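Local coordinates for hypothetical 11.0 kDa protein (Sulfolobus virus 1, PDB 1TBX), which probably acts as a homodimeric winged-helix transcription factor that recognises a palindromic or pseudo-palindromic DNA target sequence, at residues T4-Y8 with A83-Y87; L14-Y18 with F76-K81; N20-T25 with E64-L69. All blocks are in the same frame, centred on the assembly; numbering follows the deposited sequence.

Contact 1 of 3, residues T4-Y8 with A83-Y87; sequences TPFFY and AIETY
Phe7 lies across one turn of the helix at 83-87, held by a different neighbour on each side of its ring. Over the centre of one face sits Ile84 CG1, 3.6 Å from the ring centroid and almost exactly on the ring normal, a CH-pi contact. Phe6 CB lies over the opposite face, toward the rim. At the far end of the ring, Phe7 CE2 meets Ala83 CB at 3.9 Å, while the CE1 edge points into the face of Tyr87 in an offset edge-to-face pair with planes at 61°. The three rings of Phe6, Phe7 and Tyr87 make an aromatic cluster that ties the N-terminal arm, just ahead of helix 9-17, to the long C-terminal helix 71-94 of this winged-helix protein. Tyr87 takes part because its CG stands anti to the backbone N (chi1 -173°), which sends the ring out toward the arm. Phe6 also turns an edge to that ring, with centroids 5.4 Å apart. Beyond it, Pro5 CG touches Tyr87 OH at 3.6 Å, and the hydroxyl itself is hydrogen-bonded to Lys91. Phe76 and Phe55 of the second subunit each pair edge-to-face with Phe6.

Contact 2 of 3, residues L14-Y18 with F76-K81; sequences LAYLY and FAISLK
Leu14 reaches from helix 9-17 onto helix 71-94 and brings one methyl, CD2, against two residues a turn apart: it is 3.7 Å from Phe76 CD2 and 3.7 Å from Leu80 CD1. Its side chain crosses both partners at about a right angle. Leu80 CD1 in turn rests over the centre of the Phe76 ring, so the three side chains form one apolar cluster, with Leu14 CD2 at the CD2 corner of that ring. Next to it the helices come very close, with Ala15 CA and Ala77 CA 4.7 Å apart. Small side chains permit this: Ala77 CB touches both the Leu14 carbonyl O and Tyr18 CB.

Two aromatic contacts flank this close approach. Tyr18, just past the end of helix 9-17, has CG anti to its N (chi1 -174°), which swings the ring across the second helix, where Ile78 CG1 lies over its face, 3.9 Å from the centroid. Lys81 takes a more winding path. Its chain bends at chi2, chi3 and chi4, passes Ala15 with CD 3.6 Å from Ala15 O, and brings NZ over the middle of the Tyr16 ring. The ammonium nitrogen stands 4.0 Å from the ring centroid and 9° off the normal, a well-centred cation-pi contact. The contact thus packs the first helix of the winged-helix domain against the long C-terminal helix, whose Phe76 also meets Phe6 and Tyr87 of the second subunit of the homodimer.

No hydrogen bond links the two segments. The helix pair is therefore held by close-packed hydrocarbon and ring faces, and the one charge brought into the interface is met chiefly by the face of a tyrosine, with Glu85 as a weak second partner, which would be expected to ease the cost of partly burying it.

Contact 3 of 3, residues N20-T25 with E64-L69; sequences NEGIAT and EKRLYL
The loop 20-25 runs along strand 64-69 with three backbone hydrogen bonds, Gly22 N to Leu67 O (3.0 Å), Leu67 N to Ile23 O (3.1 Å) and Thr25 N to Lys65 O (2.9 Å), and a single beta bridge joins Ala24 to Arg66. A type II turn from Asn20 to Ile23 bends the loop onto the strand, and Gly22 takes the positive phi of that turn. Its N also lies over one face of the Tyr68 ring, 3.7 Å from Tyr68 CE2, while Glu21, just before it, passes Tyr68 and crosses Leu69 at about a right angle, OE2 against Leu69 CB and CD1; Lys74 is a long, weak ion partner of OE1.

Arg66 extends from CG to NE alongside the loop, bringing NH1 to Gly22 O through a weak bond of 3.3 Å; Gly22 O lies near the guanidinium plane, at its edge. The stronger holds on this group are backbone carbonyls of the hairpin, Glu61 O for NE and Arg62 O for NH2. Further along, Ala24 CB packs on Glu64 CG at 3.6 Å. Thr25 crosses Leu67 at about a right angle, with OG1 anti to the carbonyl carbon (chi1 -60°), which turns the hydroxyl toward the Leu67 branch and Glu58 on strand 56-61, its hydrogen-bond partner. Leu67 faces inward against Leu17 and Leu28.

Ala24 is the N-cap of helix 25-33, so the bridge joins the connection between the first two helices to the hairpin of strands 56-61 and 64-69. A short extended segment pairing with the edge of the wing is characteristic of the winged-helix fold.

In the fold
Contacts 1 and 2 are the buried ones and share helix 71-94, gripping successive parts of it; they meet where Ile84 CD1 touches Ala15 CB at 3.4 Å, and both reach the second subunit. Contact 3, partly buried, is touched by no other chain and lies on the other side of the chain's centre from contact 1, about 11 Å away at the nearest atoms. It meets contact 2 mainly through Leu69, which packs on Leu14, Leu17 and Tyr18. The chemistry changes accordingly: an aromatic cluster in contact 1, helix packing with one cation-pi pair in contact 2, both bordering the second subunit, and backbone hydrogen bonding at the wing.

Contact 1 of 3, residues T4-Y8 with A83-Y87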
# COMPACT_ATOMS: atom_id res chain seq x y z
N THR A 4 5.06 -8.64 4.62
CA THR A 4 3.80 -8.03 4.14
C THR A 4 3.98 -7.26 2.83
O THR A 4 4.68 -6.24 2.80
CB THR A 4 3.13 -7.14 5.22
OG1 THR A 4 2.74 -7.99 6.31
CG2 THR A 4 1.79 -6.55 4.75
N PRO A 5 3.38 -7.79 1.75
CA PRO A 5 3.22 -7.05 0.47
C PRO A 5 2.15 -6.04 0.84
O PRO A 5 1.30 -6.44 1.64
CB PRO A 5 2.67 -8.10 -0.47
CG PRO A 5 2.70 -9.42 0.31
CD PRO A 5 2.75 -9.12 1.74
N PHE A 6 2.06 -4.81 0.39
CA PHE A 6 2.07 -4.21 -0.88
C PHE A 6 2.14 -2.82 -0.22
O PHE A 6 2.33 -1.77 -0.86
CB PHE A 6 0.64 -4.29 -1.41
CG PHE A 6 0.37 -5.47 -2.32
CD1 PHE A 6 0.15 -6.73 -1.80
CD2 PHE A 6 0.29 -5.29 -3.70
CE1 PHE A 6 -0.10 -7.82 -2.65
CE2 PHE A 6 0.03 -6.36 -4.53
CZ PHE A 6 -0.17 -7.63 -4.00
N PHE A 7 1.89 -2.83 1.11
CA PHE A 7 1.86 -1.68 2.00
C PHE A 7 3.03 -1.72 2.96
O PHE A 7 3.35 -2.74 3.56
CB PHE A 7 0.58 -1.67 2.84
CG PHE A 7 -0.66 -2.03 2.07
CD1 PHE A 7 -1.16 -3.33 2.10
CD2 PHE A 7 -1.32 -1.09 1.28
CE1 PHE A 7 -2.32 -3.68 1.38
CE2 PHE A 7 -2.48 -1.44 0.55
CZ PHE A 7 -2.98 -2.75 0.60
N TYR A 8 3.67 -0.58 3.11
CA TYR A 8 4.65 -0.39 4.14
C TYR A 8 3.95 -0.19 5.48
O TYR A 8 2.73 0.00 5.53
CB TYR A 8 5.43 0.86 3.80
CG TYR A 8 6.56 0.68 2.84
CD1 TYR A 8 6.41 0.99 1.48
CD2 TYR A 8 7.79 0.23 3.27
CE1 TYR A 8 7.48 0.87 0.60
CE2 TYR A 8 8.84 0.10 2.41
CZ TYR A 8 8.69 0.42 1.08
OH TYR A 8 9.79 0.27 0.24
N ALA A 83 -8.16 0.04 0.51
CA ALA A 83 -7.12 -0.80 -0.04
C ALA A 83 -6.71 -2.01 0.85
O ALA A 83 -6.83 -3.17 0.41
CB ALA A 83 -5.92 0.04 -0.42
N ILE A 84 -6.26 -1.77 2.09
CA ILE A 84 -5.91 -2.86 3.03
C ILE A 84 -7.09 -3.80 3.32
O ILE A 84 -6.94 -5.04 3.35
CB ILE A 84 -5.39 -2.30 4.36
CG1 ILE A 84 -4.03 -1.64 4.14
CG2 ILE A 84 -5.33 -3.39 5.44
CD1 ILE A 84 -3.81 -0.43 4.96
N GLU A 85 -8.25 -3.21 3.50
CA GLU A 85 -9.43 -3.99 3.74
C GLU A 85 -9.77 -4.92 2.57
O GLU A 85 -10.20 -6.06 2.79
CB GLU A 85 -10.58 -3.06 4.04
CG GLU A 85 -11.62 -3.73 4.87
CD GLU A 85 -11.18 -3.91 6.33
OE1 GLU A 85 -10.26 -3.14 6.79
OE2 GLU A 85 -11.78 -4.83 6.99
N THR A 86 -9.58 -4.41 1.35
CA THR A 86 -9.89 -5.15 0.16
C THR A 86 -8.85 -6.25 0.09
O THR A 86 -9.17 -7.39 -0.21
CB THR A 86 -9.79 -4.23 -1.09
OG1 THR A 86 -10.77 -3.18 -0.98
CG2 THR A 86 -10.16 -4.98 -2.40
N TYR A 87 -7.61 -5.88 0.38
CA TYR A 87 -6.53 -6.87 0.50
C TYR A 87 -6.87 -8.03 1.43
O TYR A 87 -6.82 -9.18 0.99
CB TYR A 87 -5.24 -6.25 1.02
CG TYR A 87 -4.08 -7.22 0.97
CD1 TYR A 87 -3.89 -8.03 -0.15
CD2 TYR A 87 -3.17 -7.32 2.03
CE1 TYR A 87 -2.84 -8.92 -0.21
CE2 TYR A 87 -2.12 -8.22 1.97
CZ TYR A 87 -1.95 -9.01 0.84
OH TYR A 87 -0.89 -9.89 0.74

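Contact 2 of 3, residues L14-Y18 with F76-K81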
# COMPACT_ATOMS: atom_id res chain seq x y z
N LEU A 14 -1.28 4.02 9.59
CA LEU A 14 -2.20 5.09 9.24
C LEU A 14 -3.68 4.62 9.09
O LEU A 14 -4.60 5.23 9.65
CB LEU A 14 -1.71 5.79 7.96
CG LEU A 14 -2.29 7.18 7.75
CD1 LEU A 14 -2.08 7.98 9.02
CD2 LEU A 14 -1.70 7.88 6.50
N ALA A 15 -3.88 3.55 8.33
CA ALA A 15 -5.21 3.00 8.09
C ALA A 15 -5.86 2.64 9.40
O ALA A 15 -7.02 2.95 9.63
CB ALA A 15 -5.10 1.76 7.24
N TYR A 16 -5.11 2.00 10.28
CA TYR A 16 -5.68 1.53 11.54
C TYR A 16 -6.08 2.64 12.49
O TYR A 16 -6.98 2.48 13.33
CB TYR A 16 -4.73 0.54 12.19
CG TYR A 16 -4.98 -0.81 11.62
CD1 TYR A 16 -4.58 -1.15 10.30
CD2 TYR A 16 -5.70 -1.76 12.36
CE1 TYR A 16 -4.87 -2.43 9.77
CE2 TYR A 16 -5.99 -3.04 11.85
CZ TYR A 16 -5.58 -3.37 10.57
OH TYR A 16 -5.91 -4.63 10.13
N LEU A 17 -5.41 3.78 12.36
CA LEU A 17 -5.71 4.91 13.23
C LEU A 17 -7.09 5.50 12.89
O LEU A 17 -7.81 6.00 13.77
CB LEU A 17 -4.62 5.97 13.09
CG LEU A 17 -4.72 7.18 13.99
CD1 LEU A 17 -5.04 6.72 15.39
CD2 LEU A 17 -3.41 7.93 13.95
N TYR A 18 -7.45 5.42 11.61
CA TYR A 18 -8.70 5.95 11.21
C TYR A 18 -9.77 5.30 12.05
O TYR A 18 -9.78 4.08 12.24
CB TYR A 18 -8.96 5.78 9.72
CG TYR A 18 -10.24 6.51 9.33
CD1 TYR A 18 -10.22 7.88 9.03
CD2 TYR A 18 -11.48 5.84 9.31
CE1 TYR A 18 -11.41 8.56 8.68
CE2 TYR A 18 -12.67 6.51 8.93
CZ TYR A 18 -12.63 7.88 8.64
OH TYR A 18 -13.81 8.59 8.30
N PHE A 76 -6.17 10.69 3.68
CA PHE A 76 -5.41 9.53 3.20
C PHE A 76 -5.79 8.21 3.87
O PHE A 76 -6.00 7.20 3.19
CB PHE A 76 -3.93 9.78 3.39
CG PHE A 76 -3.04 8.92 2.54
CD1 PHE A 76 -3.52 8.31 1.38
CD2 PHE A 76 -1.69 8.75 2.89
CE1 PHE A 76 -2.67 7.50 0.60
CE2 PHE A 76 -0.83 7.96 2.11
CZ PHE A 76 -1.32 7.33 0.97
N ALA A 77 -5.85 8.20 5.20
CA ALA A 77 -6.22 7.01 5.96
C ALA A 77 -7.45 6.29 5.35
O ALA A 77 -7.45 5.06 5.25
CB ALA A 77 -6.46 7.38 7.44
N ILE A 78 -8.46 7.05 4.92
CA ILE A 78 -9.70 6.45 4.37
C ILE A 78 -9.40 5.61 3.13
O ILE A 78 -9.84 4.46 3.05
CB ILE A 78 -10.73 7.51 4.01
CG1 ILE A 78 -11.24 8.24 5.26
CG2 ILE A 78 -11.87 6.90 3.19
CD1 ILE A 78 -11.83 9.68 4.92
N SER A 79 -8.66 6.18 2.18
CA SER A 79 -8.37 5.45 0.97
C SER A 79 -7.38 4.31 1.20
O SER A 79 -7.43 3.29 0.52
CB SER A 79 -7.89 6.38 -0.13
OG SER A 79 -6.75 7.09 0.29
N LEU A 80 -6.45 4.45 2.14
CA LEU A 80 -5.62 3.31 2.52
C LEU A 80 -6.44 2.18 3.16
O LEU A 80 -6.19 1.02 2.87
CB LEU A 80 -4.50 3.73 3.48
CG LEU A 80 -3.34 4.62 2.97
CD1 LEU A 80 -2.43 5.15 4.14
CD2 LEU A 80 -2.50 3.96 1.82
N LYS A 81 -7.38 2.53 4.04
CA LYS A 81 -8.20 1.54 4.76
C LYS A 81 -8.91 0.63 3.77
O LYS A 81 -8.97 -0.60 3.96
CB LYS A 81 -9.24 2.24 5.65
CG LYS A 81 -10.14 1.33 6.50
CD LYS A 81 -9.63 1.05 7.95
CE LYS A 81 -8.63 -0.22 8.06
NZ LYS A 81 -8.78 -1.18 9.25

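Contact 3 of 3, residues N20-T25 with E64-L69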
# COMPACT_ATOMS: atom_id res chain seq x y z
N ASN A 20 -9.88 5.30 15.13
CA ASN A 20 -9.38 4.98 16.45
C ASN A 20 -8.64 6.13 17.06
O ASN A 20 -7.74 5.94 17.90
CB ASN A 20 -8.49 3.75 16.43
CG ASN A 20 -9.29 2.49 16.30
OD1 ASN A 20 -8.74 1.40 16.28
ND2 ASN A 20 -10.62 2.63 16.20
N GLU A 21 -9.01 7.34 16.64
CA GLU A 21 -8.37 8.49 17.24
C GLU A 21 -8.60 8.49 18.76
O GLU A 21 -9.67 8.08 19.22
CB GLU A 21 -8.84 9.75 16.56
CG GLU A 21 -8.27 9.88 15.16
CD GLU A 21 -8.95 10.98 14.40
OE1 GLU A 21 -9.18 12.04 14.99
OE2 GLU A 21 -9.30 10.76 13.22
N GLY A 22 -7.58 8.86 19.53
CA GLY A 22 -7.69 8.79 20.98
C GLY A 22 -6.95 7.61 21.57
O GLY A 22 -6.67 7.55 22.78
N ILE A 23 -6.65 6.65 20.71
CA ILE A 23 -6.06 5.39 21.16
C ILE A 23 -4.68 5.69 21.72
O ILE A 23 -3.93 6.48 21.14
CB ILE A 23 -6.02 4.37 20.00
CG1 ILE A 23 -5.49 3.01 20.48
CG2 ILE A 23 -5.18 4.91 18.82
CD1 ILE A 23 -6.22 1.78 19.87
N ALA A 24 -4.36 5.12 22.87
CA ALA A 24 -2.98 5.16 23.32
C ALA A 24 -2.12 4.45 22.27
O ALA A 24 -2.43 3.34 21.83
CB ALA A 24 -2.83 4.49 24.67
N THR A 25 -1.06 5.13 21.85
CA THR A 25 -0.07 4.66 20.89
C THR A 25 0.25 3.15 21.00
O THR A 25 0.14 2.43 20.01
CB THR A 25 1.18 5.52 21.05
OG1 THR A 25 0.86 6.90 20.78
CG2 THR A 25 2.26 5.14 20.03
N GLU A 64 -1.53 9.08 29.35
CA GLU A 64 -1.08 8.24 28.24
C GLU A 64 -0.65 9.14 27.07
O GLU A 64 -1.10 10.29 27.01
CB GLU A 64 -2.24 7.34 27.77
CG GLU A 64 -2.14 5.83 27.98
CD GLU A 64 -0.97 5.37 28.85
OE1 GLU A 64 0.20 5.39 28.36
OE2 GLU A 64 -1.23 4.95 30.00
N LYS A 65 0.19 8.62 26.15
CA LYS A 65 0.45 9.22 24.83
C LYS A 65 -0.53 8.64 23.79
O LYS A 65 -0.59 7.41 23.58
CB LYS A 65 1.89 8.95 24.37
CG LYS A 65 2.94 9.93 24.90
CD LYS A 65 4.27 9.27 25.21
CE LYS A 65 5.22 10.22 25.94
NZ LYS A 65 6.20 9.57 26.93
N ARG A 66 -1.29 9.53 23.15
CA ARG A 66 -2.37 9.14 22.23
C ARG A 66 -2.19 9.73 20.87
O ARG A 66 -1.50 10.73 20.73
CB ARG A 66 -3.74 9.59 22.76
CG ARG A 66 -4.00 9.06 24.14
CD ARG A 66 -5.28 9.54 24.79
NE ARG A 66 -5.28 9.11 26.19
CZ ARG A 66 -5.41 7.84 26.64
NH1 ARG A 66 -5.61 6.80 25.83
NH2 ARG A 66 -5.38 7.62 27.94
N LEU A 67 -2.88 9.13 19.90
CA LEU A 67 -2.71 9.45 18.49
C LEU A 67 -3.96 10.04 17.86
O LEU A 67 -5.08 9.51 18.00
CB LEU A 67 -2.26 8.21 17.71
CG LEU A 67 -0.95 7.64 18.26
CD1 LEU A 67 -0.67 6.31 17.64
CD2 LEU A 67 0.26 8.60 18.10
N TYR A 68 -3.77 11.15 17.15
CA TYR A 68 -4.87 11.75 16.41
C TYR A 68 -4.45 11.85 14.97
O TYR A 68 -3.26 11.76 14.64
CB TYR A 68 -5.29 13.08 17.02
CG TYR A 68 -5.67 12.87 18.48
CD1 TYR A 68 -4.67 12.72 19.45
CD2 TYR A 68 -7.01 12.70 18.88
CE1 TYR A 68 -4.97 12.45 20.78
CE2 TYR A 68 -7.34 12.44 20.22
CZ TYR A 68 -6.30 12.32 21.17
OH TYR A 68 -6.54 12.07 22.52
N LEU A 69 -5.46 11.96 14.12
CA LEU A 69 -5.23 12.09 12.70
C LEU A 69 -5.19 13.54 12.37
O LEU A 69 -5.69 14.39 13.10
CB LEU A 69 -6.32 11.42 11.88
CG LEU A 69 -6.14 9.91 11.72
CD1 LEU A 69 -7.39 9.35 11.05
CD2 LEU A 69 -4.90 9.60 10.90